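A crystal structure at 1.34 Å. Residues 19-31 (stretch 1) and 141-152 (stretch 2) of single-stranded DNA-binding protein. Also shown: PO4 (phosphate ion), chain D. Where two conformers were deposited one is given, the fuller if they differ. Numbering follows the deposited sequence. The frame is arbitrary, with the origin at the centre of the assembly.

Stretch 1 19-31: KSGHIKVSNVRCS
Stretch 2 141-152: GGCWVSSVIRPW

Residues 144-152 form one continuous strand, against which stretch 1 pairs in antiparallel register in two segments, one before and one after a corner at N27. The first segment runs at 162° to the long strand, its axis approaching to 4.7 Å; the second runs at 99°, approaching to 4.6 Å. I23 pairs with I149 and V25 with S147 as hydrogen-bonded pairs (CA-CA 5.4 and 5.5 Å), with K24 and V148 as the non-hydrogen-bonded pair between them (CA-CA 4.3 Å). Each of the four bonds, I23 N to I149 O, I149 N to I23 O, V25 N to S147 O and S147 N to V25 O, is 2.9 Å long.

At N27 the backbone turns to phi/psi 60/64, a left-handed conformation that asparagine tolerates better than most residues, and the register shifts by one in a beta bulge. S146, chi1 m, meets the irregularity with its side chain: N27 N donates to S146 OG at 3.1 Å. Pairing then resumes, V28 N to V145 O at 2.9 Å and V145 N to V28 O at 2.8 Å, followed by the non-hydrogen-bonded pair R29 and W144. Beyond it C30 N reaches C143 O, and G142 N reaches C30 O, both at 2.8 Å.

One face carries I23, V25, V28, I149, S147 and V145, all buried. Beta-branched residues suit extended backbone, and their rotamers fit them together: I23 is m,t and I149 p,t, bringing I23 CB to 4.2 Å from I149 CG1, while I23 CD1 lies 4.1 Å from P151 CD. V28 and V145, both m, meet with V28 CG2 3.8 Å from V145 CG2. Apart from that face, C30 and C143, both p, place C30 SG 3.9 Å from C143 SG, a van der Waals contact and not a disulfide.

On the other face R29 is nearly fully extended (chi1 -158°, chi2 and chi3 t). R29 CB sits 3.8 Å from the centroid of the six-membered ring of W144, 3° off the normal, a CH-pi contact, with W144 at chi1 m and chi2 77°. The extended chain also carries R29 NE to G142 O, a 2.8 Å hydrogen bond near the guanidinium plane. G142 has phi/psi 111/-22, where a CB would jam against the preceding carbonyl, so glycine fits. K24, all t, runs along the same face, with K24 CB 4.1 Å from V148 CG2 and K24 CE 3.9 Å from S146 CB.

At the far end R150 (t, t, p, chi4 173°) bends at chi3. R150 CD lies 4.0 Å from the centroid of the H22 ring, over the face, and R150 NH1 donates to S20 O at 2.8 Å. R150 NH2 donates to PO4 O1, of a phosphate probably from the crystallisation liquor, at 2.8 Å. H22 (m, chi2 82°) shares a 2.7 Å hydrogen bond, H22 ND1 with S20 OG, S20 being p. Between them G21, at 92/-8, has backbone angles that call for glycine.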

ATOM      1  N   LYS A  19      11.698  12.014   0.053  1.00 14.97           N
ATOM      2  CA  LYS A  19      13.106  11.957   0.407  1.00 16.75           C
ATOM      3  C   LYS A  19      13.428  10.919   1.462  1.00 16.74           C
ATOM      4  O   LYS A  19      14.518  10.379   1.493  1.00 18.60           O
ATOM      5  CB  LYS A  19      13.619  13.318   0.844  1.00 18.20           C
ATOM      6  CG  LYS A  19      13.713  14.285  -0.325  1.00 22.10           C
ATOM      7  CD  LYS A  19      14.496  15.525   0.036  1.00 28.03           C
ATOM      8  CE  LYS A  19      14.374  16.546  -1.077  1.00 31.34           C
ATOM      9  NZ  LYS A  19      15.273  17.713  -0.868  1.00 37.44           N
ATOM     10  N   SER A  20      12.462  10.669   2.352  1.00 16.30           N
ATOM     11  CA  SER A  20      12.543   9.716   3.425  1.00 15.24           C
ATOM     12  C   SER A  20      12.245   8.264   2.994  1.00 14.44           C
ATOM     13  O   SER A  20      12.246   7.348   3.820  1.00 15.70           O
ATOM     14  CB  SER A  20      11.520  10.154   4.476  1.00 16.02           C
ATOM     15  OG  SER A  20      10.250  10.320   3.849  1.00 17.64           O
ATOM     16  N   GLY A  21      11.971   8.045   1.712  1.00 13.08           N
ATOM     17  CA  GLY A  21      11.693   6.717   1.175  1.00 13.29           C
ATOM     18  C   GLY A  21      10.241   6.319   1.151  1.00 11.54           C
ATOM     19  O   GLY A  21       9.883   5.280   0.612  1.00 13.16           O
ATOM     20  N   HIS A  22       9.369   7.138   1.765  1.00 12.07           N
ATOM     21  CA  HIS A  22       7.947   6.929   1.624  1.00 10.86           C
ATOM     22  C   HIS A  22       7.518   6.984   0.175  1.00 11.09           C
ATOM     23  O   HIS A  22       8.170   7.682  -0.628  1.00 12.82           O
ATOM     24  CB  HIS A  22       7.165   7.987   2.419  1.00 11.49           C
ATOM     25  CG  HIS A  22       7.368   7.907   3.892  1.00 12.16           C
ATOM     26  ND1 HIS A  22       8.455   8.455   4.515  1.00 12.97           N
ATOM     27  CD2 HIS A  22       6.593   7.368   4.874  1.00 13.35           C
ATOM     28  CE1 HIS A  22       8.342   8.278   5.823  1.00 13.56           C
ATOM     29  NE2 HIS A  22       7.235   7.586   6.061  1.00 14.25           N
ATOM     30  N   ILE A  23       6.469   6.246  -0.134  1.00 10.62           N
ATOM     31  CA  ILE A  23       5.924   6.168  -1.472  1.00 11.44           C
ATOM     32  C   ILE A  23       4.424   6.410  -1.373  1.00 11.87           C
ATOM     33  O   ILE A  23       3.718   5.667  -0.670  1.00 11.74           O
ATOM     34  CB  ILE A  23       6.181   4.776  -2.103  1.00 12.31           C
ATOM     35  CG1 ILE A  23       7.669   4.429  -2.042  1.00 13.67           C
ATOM     36  CG2 ILE A  23       5.651   4.738  -3.536  1.00 13.93           C
ATOM     37  CD1 ILE A  23       7.951   2.983  -2.373  1.00 15.86           C
ATOM     38  N   LYS A  24       3.919   7.387  -2.120  1.00 11.82           N
ATOM     39  CA  LYS A  24       2.472   7.567  -2.293  1.00 12.25           C
ATOM     40  C   LYS A  24       2.049   6.877  -3.581  1.00 11.59           C
ATOM     41  O   LYS A  24       2.642   7.148  -4.627  1.00 12.41           O
ATOM     42  CB  LYS A  24       2.069   9.045  -2.340  1.00 13.03           C
ATOM     43  CG  LYS A  24       0.568   9.277  -2.460  1.00 14.19           C
ATOM     44  CD  LYS A  24       0.247  10.764  -2.449  1.00 16.98           C
ATOM     45  CE  LYS A  24      -1.222  11.050  -2.588  1.00 20.21           C
ATOM     46  NZ  LYS A  24      -1.440  12.530  -2.494  1.00 23.39           N
ATOM     47  N   VAL A  25       1.086   5.970  -3.491  1.00 11.82           N
ATOM     48  CA  VAL A  25       0.407   5.383  -4.634  1.00 13.01           C
ATOM     49  C   VAL A  25      -0.971   5.990  -4.686  1.00 11.29           C
ATOM     50  O   VAL A  25      -1.739   5.906  -3.718  1.00 12.95           O
ATOM     51  CB  VAL A  25       0.384   3.857  -4.644  1.00 15.02           C
ATOM     52  CG1 VAL A  25       1.797   3.321  -4.824  1.00 17.39           C
ATOM     53  CG2 VAL A  25      -0.337   3.244  -3.475  1.00 15.23           C
ATOM     54  N   SER A  26      -1.274   6.672  -5.784  1.00 12.86           N
ATOM     55  CA  SER A  26      -2.501   7.455  -5.896  1.00 12.90           C
ATOM     56  C   SER A  26      -3.498   6.776  -6.793  1.00 13.45           C
ATOM     57  O   SER A  26      -3.117   6.188  -7.820  1.00 14.24           O
ATOM     58  CB  SER A  26      -2.215   8.858  -6.375  1.00 15.82           C
ATOM     59  OG  SER A  26      -1.258   9.495  -5.537  1.00 20.63           O
ATOM     60  N   ASN A  27      -4.780   6.878  -6.440  1.00 13.89           N
ATOM     61  CA  ASN A  27      -5.859   6.403  -7.300  1.00 13.60           C
ATOM     62  C   ASN A  27      -5.747   4.912  -7.591  1.00 13.37           C
ATOM     63  O   ASN A  27      -5.566   4.462  -8.732  1.00 14.54           O
ATOM     64  CB  ASN A  27      -5.909   7.269  -8.551  1.00 15.32           C
ATOM     65  CG  ASN A  27      -6.007   8.737  -8.217  1.00 15.89           C
ATOM     66  OD1 ASN A  27      -6.919   9.132  -7.446  1.00 18.13           O
ATOM     67  ND2 ASN A  27      -5.058   9.542  -8.710  1.00 18.91           N
ATOM     68  N   VAL A  28      -5.872   4.164  -6.510  1.00 12.58           N
ATOM     69  CA  VAL A  28      -5.828   2.695  -6.521  1.00 12.71           C
ATOM     70  C   VAL A  28      -7.102   2.184  -5.859  1.00 11.29           C
ATOM     71  O   VAL A  28      -7.713   2.907  -5.051  1.00 12.75           O
ATOM     72  CB  VAL A  28      -4.569   2.155  -5.843  1.00 12.67           C
ATOM     73  CG1 VAL A  28      -3.341   2.633  -6.599  1.00 14.29           C
ATOM     74  CG2 VAL A  28      -4.506   2.551  -4.373  1.00 12.95           C
ATOM     75  N   ARG A  29      -7.507   0.961  -6.186  1.00 11.54           N
ATOM     76  CA  ARG A  29      -8.732   0.438  -5.602  1.00 12.02           C
ATOM     77  C   ARG A  29      -8.382  -0.393  -4.388  1.00 13.16           C
ATOM     78  O   ARG A  29      -7.479  -1.203  -4.409  1.00 17.79           O
ATOM     79  CB  ARG A  29      -9.517  -0.377  -6.642  1.00 13.95           C
ATOM     80  CG  ARG A  29     -10.992  -0.546  -6.372  1.00 16.31           C
ATOM     81  CD  ARG A  29     -11.714  -1.088  -7.595  1.00 17.99           C
ATOM     82  NE  ARG A  29     -13.120  -1.207  -7.309  1.00 19.98           N
ATOM     83  CZ  ARG A  29     -13.978  -1.835  -8.070  1.00 22.54           C
ATOM     84  NH1 ARG A  29     -13.593  -2.411  -9.202  1.00 28.48           N
ATOM     85  NH2 ARG A  29     -15.235  -1.906  -7.688  1.00 23.84           N
ATOM     86  N   CYS A  30      -9.097  -0.204  -3.297  1.00 13.15           N
ATOM     87  CA  CYS A  30      -8.749  -0.976  -2.143  1.00 14.35           C
ATOM     88  C   CYS A  30      -9.567  -2.240  -1.985  1.00 13.02           C
ATOM     89  O   CYS A  30     -10.676  -2.385  -2.506  1.00 13.73           O
ATOM     90  CB  CYS A  30      -8.790  -0.183  -0.864  1.00 16.33           C
ATOM     91  SG  CYS A  30     -10.379  -0.014  -0.146  1.00 20.02           S
ATOM     92  N   SER A  31      -8.980  -3.142  -1.214  0.80 12.57           N
ATOM     93  CA  SER A  31      -9.531  -4.444  -0.950  0.80 12.95           C
ATOM     94  C   SER A  31      -9.144  -4.826   0.497  0.80 12.78           C
ATOM     95  O   SER A  31      -8.095  -4.446   1.000  0.80 12.56           O
ATOM     96  CB  SER A  31      -8.898  -5.355  -1.993  0.80 16.96           C
ATOM     97  OG  SER A  31      -9.243  -6.673  -1.794  0.80 18.85           O
ATOM     98  N   GLY A 141     -14.021  -2.093   0.930  1.00 14.96           N
ATOM     99  CA  GLY A 141     -13.379  -2.788  -0.176  1.00 15.63           C
ATOM    100  C   GLY A 141     -14.137  -2.479  -1.449  1.00 15.46           C
ATOM    101  O   GLY A 141     -15.364  -2.654  -1.510  1.00 16.62           O
ATOM    102  N   GLY A 142     -13.414  -2.015  -2.467  1.00 15.48           N
ATOM    103  CA  GLY A 142     -14.011  -1.613  -3.722  1.00 14.93           C
ATOM    104  C   GLY A 142     -13.951  -0.123  -3.993  1.00 14.12           C
ATOM    105  O   GLY A 142     -14.087   0.289  -5.133  1.00 15.45           O
ATOM    106  N   CYS A 143     -13.810   0.698  -2.952  1.00 13.27           N
ATOM    107  CA  CYS A 143     -13.609   2.115  -3.158  1.00 13.33           C
ATOM    108  C   CYS A 143     -12.194   2.419  -3.646  1.00 13.43           C
ATOM    109  O   CYS A 143     -11.312   1.555  -3.568  1.00 14.36           O
ATOM    110  CB  CYS A 143     -14.017   2.966  -1.947  1.00 14.76           C
ATOM    111  SG  CYS A 143     -12.774   3.031  -0.652  1.00 14.93           S
ATOM    112  N   TRP A 144     -11.988   3.646  -4.114  1.00 12.47           N
ATOM    113  CA  TRP A 144     -10.665   4.100  -4.555  1.00 12.23           C
ATOM    114  C   TRP A 144     -10.063   5.005  -3.510  1.00 11.54           C
ATOM    115  O   TRP A 144     -10.754   5.828  -2.883  1.00 12.41           O
ATOM    116  CB  TRP A 144     -10.776   4.834  -5.880  1.00 14.92           C
ATOM    117  CG  TRP A 144     -11.247   3.929  -6.978  1.00 16.19           C
ATOM    118  CD1 TRP A 144     -12.515   3.499  -7.211  1.00 17.79           C
ATOM    119  CD2 TRP A 144     -10.437   3.316  -8.006  1.00 16.21           C
ATOM    120  NE1 TRP A 144     -12.552   2.650  -8.282  1.00 19.22           N
ATOM    121  CE2 TRP A 144     -11.281   2.500  -8.774  1.00 17.33           C
ATOM    122  CE3 TRP A 144      -9.074   3.354  -8.308  1.00 16.75           C
ATOM    123  CZ2 TRP A 144     -10.816   1.746  -9.865  1.00 20.51           C
ATOM    124  CZ3 TRP A 144      -8.595   2.593  -9.372  1.00 19.87           C
ATOM    125  CH2 TRP A 144      -9.471   1.801 -10.140  1.00 20.67           C
ATOM    126  N   VAL A 145      -8.759   4.875  -3.337  1.00 11.51           N
ATOM    127  CA  VAL A 145      -7.962   5.561  -2.330  1.00 11.41           C
ATOM    128  C   VAL A 145      -6.638   6.014  -2.902  1.00 10.49           C
ATOM    129  O   VAL A 145      -6.244   5.604  -4.002  1.00 11.61           O
ATOM    130  CB  VAL A 145      -7.693   4.641  -1.099  1.00 11.41           C
ATOM    131  CG1 VAL A 145      -9.015   4.178  -0.496  1.00 12.33           C
ATOM    132  CG2 VAL A 145      -6.810   3.454  -1.448  1.00 11.79           C
ATOM    133  N   SER A 146      -5.926   6.811  -2.131  1.00 10.93           N
ATOM    134  CA  SER A 146      -4.503   7.027  -2.288  1.00 11.05           C
ATOM    135  C   SER A 146      -3.854   6.676  -0.982  1.00 11.26           C
ATOM    136  O   SER A 146      -4.441   6.864   0.079  1.00 14.03           O
ATOM    137  CB  SER A 146      -4.191   8.461  -2.697  1.00 12.05           C
ATOM    138  OG  SER A 146      -4.787   8.721  -3.933  1.00 13.55           O
ATOM    139  N   SER A 147      -2.657   6.131  -1.003  1.00 11.40           N
ATOM    140  CA  SER A 147      -2.053   5.614   0.222  1.00 11.11           C
ATOM    141  C   SER A 147      -0.571   5.877   0.253  1.00 10.20           C
ATOM    142  O   SER A 147       0.101   5.770  -0.799  1.00 12.54           O
ATOM    143  CB  SER A 147      -2.340   4.119   0.327  1.00 11.69           C
ATOM    144  OG  SER A 147      -1.754   3.495   1.451  1.00 11.75           O
ATOM    145  N   VAL A 148      -0.042   6.172   1.424  1.00  9.44           N
ATOM    146  CA  VAL A 148       1.394   6.263   1.655  1.00 10.34           C
ATOM    147  C   VAL A 148       1.866   5.023   2.387  1.00  9.67           C
ATOM    148  O   VAL A 148       1.312   4.644   3.437  1.00 10.67           O
ATOM    149  CB  VAL A 148       1.805   7.550   2.402  1.00 11.15           C
ATOM    150  CG1 VAL A 148       3.306   7.572   2.612  1.00 12.14           C
ATOM    151  CG2 VAL A 148       1.362   8.775   1.640  1.00 12.19           C
ATOM    152  N   ILE A 149       2.891   4.409   1.788  1.00  9.66           N
ATOM    153  CA  ILE A 149       3.501   3.200   2.290  1.00 10.14           C
ATOM    154  C   ILE A 149       5.016   3.386   2.370  1.00 10.32           C
ATOM    155  O   ILE A 149       5.561   4.358   1.818  1.00 11.60           O
ATOM    156  CB  ILE A 149       3.153   1.972   1.395  1.00 10.91           C
ATOM    157  CG1 ILE A 149       3.718   2.135  -0.028  1.00 12.13           C
ATOM    158  CG2 ILE A 149       1.645   1.753   1.350  1.00 12.13           C
ATOM    159  CD1 ILE A 149       3.591   0.899  -0.880  1.00 13.90           C
ATOM    160  N   ARG A 150       5.696   2.478   3.042  1.00 10.43           N
ATOM    161  CA  ARG A 150       7.160   2.474   2.957  1.00 10.59           C
ATOM    162  C   ARG A 150       7.647   1.052   3.150  1.00 10.80           C
ATOM    163  O   ARG A 150       7.212   0.372   4.069  1.00 11.15           O
ATOM    164  CB  ARG A 150       7.817   3.387   3.980  1.00 11.76           C
ATOM    165  CG  ARG A 150       9.274   3.634   3.589  1.00 11.65           C
ATOM    166  CD  ARG A 150       9.925   4.742   4.372  1.00 12.90           C
ATOM    167  NE  ARG A 150      10.171   4.350   5.759  1.00 12.12           N
ATOM    168  CZ  ARG A 150      10.860   5.093   6.628  1.00 12.43           C
ATOM    169  NH1 ARG A 150      11.292   6.325   6.296  1.00 14.39           N
ATOM    170  NH2 ARG A 150      11.099   4.623   7.833  1.00 13.49           N
ATOM    171  N   PRO A 151       8.574   0.598   2.290  1.00 11.23           N
ATOM    172  CA  PRO A 151       9.065  -0.781   2.448  1.00 11.30           C
ATOM    173  C   PRO A 151       9.892  -0.976   3.726  1.00 11.45           C
ATOM    174  O   PRO A 151      10.456  -0.026   4.297  1.00 12.55           O
ATOM    175  CB  PRO A 151      10.001  -0.931   1.251  1.00 12.29           C
ATOM    176  CG  PRO A 151       9.547   0.073   0.256  1.00 13.24           C
ATOM    177  CD  PRO A 151       9.187   1.260   1.116  1.00 12.36           C
ATOM    178  N   TRP A 152       9.966  -2.225   4.158  1.00 11.61           N
ATOM    179  CA  TRP A 152      10.887  -2.666   5.206  1.00 11.16           C
ATOM    180  C   TRP A 152      11.235  -4.128   4.948  1.00 11.73           C
ATOM    181  O   TRP A 152      10.494  -4.846   4.298  1.00 13.08           O
ATOM    182  CB  TRP A 152      10.320  -2.450   6.614  1.00 12.20           C
ATOM    183  CG  TRP A 152       9.082  -3.161   6.968  1.00 12.82           C
ATOM    184  CD1 TRP A 152       7.797  -2.780   6.663  1.00 13.38           C
ATOM    185  CD2 TRP A 152       8.979  -4.330   7.773  1.00 12.89           C
ATOM    186  NE1 TRP A 152       6.903  -3.655   7.196  1.00 13.35           N
ATOM    187  CE2 TRP A 152       7.585  -4.601   7.924  1.00 14.34           C
ATOM    188  CE3 TRP A 152       9.907  -5.150   8.429  1.00 14.40           C
ATOM    189  CZ2 TRP A 152       7.112  -5.677   8.678  1.00 16.64           C
ATOM    190  CZ3 TRP A 152       9.418  -6.219   9.210  1.00 16.77           C
ATOM    191  CH2 TRP A 152       8.028  -6.474   9.313  1.00 17.65           C
TER
HETATM  192  P   PO4 D 201      11.847   0.961   9.061  1.00 26.67           P
HETATM  193  O1  PO4 D 201      10.827   1.905   8.645  1.00 21.52           O
HETATM  194  O2  PO4 D 201      12.922   1.844   9.705  1.00 33.69           O
HETATM  195  O3  PO4 D 201      11.359  -0.133  10.029  1.00 27.07           O
HETATM  196  O4  PO4 D 201      12.512   0.266   7.858  1.00 32.22           O